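Transcriptional regulator, MarR family (Silicibacter pomeroyi DSS-3, PDB 3CDH) probably binds DNA as a MarR-family transcriptional regulator, using a helix-turn-helix of the winged type in each of its subunits. Local coordinates at the interface of chains A and B. Residues are numbered along the deposited sequence; one frame, centred on the assembly and turned at random. Chains: chain A/B, Transcriptional regulator, MarR family.

The interface of chains A and B. Residues chain A 21-23, 25-26; chain B 21-22, 25, 47, 68.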
# COMPACT_ATOMS: atom_id res chain seq x y z
N LEU A 21 2.41 4.11 -6.80
CA LEU A 21 2.58 4.18 -5.34
C LEU A 21 2.27 2.84 -4.69
O LEU A 21 3.10 2.30 -3.98
CB LEU A 21 1.71 5.27 -4.73
CG LEU A 21 2.25 6.68 -4.91
CD1 LEU A 21 1.15 7.64 -4.67
CD2 LEU A 21 3.40 6.95 -3.95
N ALA A 22 1.09 2.29 -4.96
CA ALA A 22 0.70 1.05 -4.35
C ALA A 22 1.70 -0.09 -4.63
O ALA A 22 2.08 -0.82 -3.72
CB ALA A 22 -0.65 0.68 -4.80
N ALA A 23 2.13 -0.25 -5.88
CA ALA A 23 3.05 -1.35 -6.23
C ALA A 23 4.45 -1.18 -5.59
O ALA A 23 5.05 -2.15 -5.12
CB ALA A 23 3.15 -1.53 -7.75
N SER A 25 5.10 0.42 -2.75
CA SER A 25 4.91 0.16 -1.35
C SER A 25 4.82 -1.34 -1.12
O SER A 25 5.45 -1.86 -0.19
CB SER A 25 3.66 0.88 -0.87
OG SER A 25 3.33 0.54 0.46
N GLU A 26 4.09 -2.03 -1.97
CA GLU A 26 3.87 -3.45 -1.81
C GLU A 26 5.15 -4.21 -2.06
O GLU A 26 5.47 -5.12 -1.31
CB GLU A 26 2.80 -3.94 -2.78
CG GLU A 26 2.80 -5.46 -3.03
CD GLU A 26 2.13 -6.24 -1.89
OE1 GLU A 26 1.38 -5.61 -1.08
OE2 GLU A 26 2.35 -7.47 -1.80
N LEU B 21 6.25 5.11 2.13
CA LEU B 21 5.60 4.57 0.94
C LEU B 21 4.13 4.24 1.22
O LEU B 21 3.22 4.66 0.49
CB LEU B 21 6.34 3.35 0.41
CG LEU B 21 7.62 3.58 -0.41
CD1 LEU B 21 8.34 2.27 -0.69
CD2 LEU B 21 7.34 4.30 -1.72
N ALA B 22 3.88 3.51 2.32
CA ALA B 22 2.55 3.00 2.58
C ALA B 22 1.55 4.12 2.89
O ALA B 22 0.43 4.12 2.40
CB ALA B 22 2.59 1.98 3.68
N SER B 25 0.70 6.03 -0.37
CA SER B 25 -0.16 5.33 -1.27
C SER B 25 -1.59 5.43 -0.71
O SER B 25 -2.54 5.69 -1.45
CB SER B 25 0.32 3.89 -1.41
OG SER B 25 -0.58 3.12 -2.17
N ARG B 47 -9.64 -2.10 -9.82
CA ARG B 47 -8.32 -2.41 -10.32
C ARG B 47 -8.43 -3.38 -11.48
O ARG B 47 -7.74 -3.22 -12.50
CB ARG B 47 -7.43 -2.97 -9.23
CG ARG B 47 -7.09 -1.93 -8.22
CD ARG B 47 -6.25 -2.47 -7.10
NE ARG B 47 -5.77 -1.39 -6.24
CZ ARG B 47 -5.05 -1.59 -5.13
NH1 ARG B 47 -4.72 -2.83 -4.74
NH2 ARG B 47 -4.66 -0.54 -4.41
N LEU B 68 -2.24 -6.51 -6.94
CA LEU B 68 -1.63 -6.79 -5.65
C LEU B 68 -2.53 -7.66 -4.80
O LEU B 68 -2.86 -7.28 -3.68
CB LEU B 68 -1.29 -5.49 -4.91
CG LEU B 68 -0.75 -4.33 -5.75
CD1 LEU B 68 -0.53 -3.12 -4.88
CD2 LEU B 68 0.52 -4.70 -6.50
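B:Leu68 reaches chain A with one branch of its side chain, the methyl CD1, which lies against the turn of helix carrying A:Ala22. B:Leu68 CD1 lies 3.8 Å from A:Ala22 CB and also rests near the backbone carbonyl of that residue. A:Glu26, one turn further along, adds its CB at 4.0 Å from B:Leu68 CD1, so the methyl sits over the stretch of helix between the two side chains. The glutamate touches through this aliphatic base.

On the other flank of A:Ala22 comes B:Ser25. Its OG is anti to its own backbone N (chi1 174°), which points the hydroxyl at the A:Ala22 backbone, with B:Ser25 OG 3.3 Å from A:Ala22 CA. B:Ser25 CB packs at 3.9 Å on A:Leu21 CB. The twin contact has A:Ser25 OG against B:Ala22 CA and A:Ser25 CB against B:Leu21 CB. With serine and alanine facing each other, the small side chains probably allow the helices to pack closely, through van der Waals contact and not polar pairing.

Helix 17-38 of each chain meets its mate here across the two-fold axis, as part of the two-fold interface, probably that of the MarR-type dimer. B:Leu68 lies in the turn between helices 60-66 and 71-83, the helix-turn-helix with 71-83 as recognition helix by family analogy, and so links the DNA-binding motif of chain B to helix 17-38 of chain A.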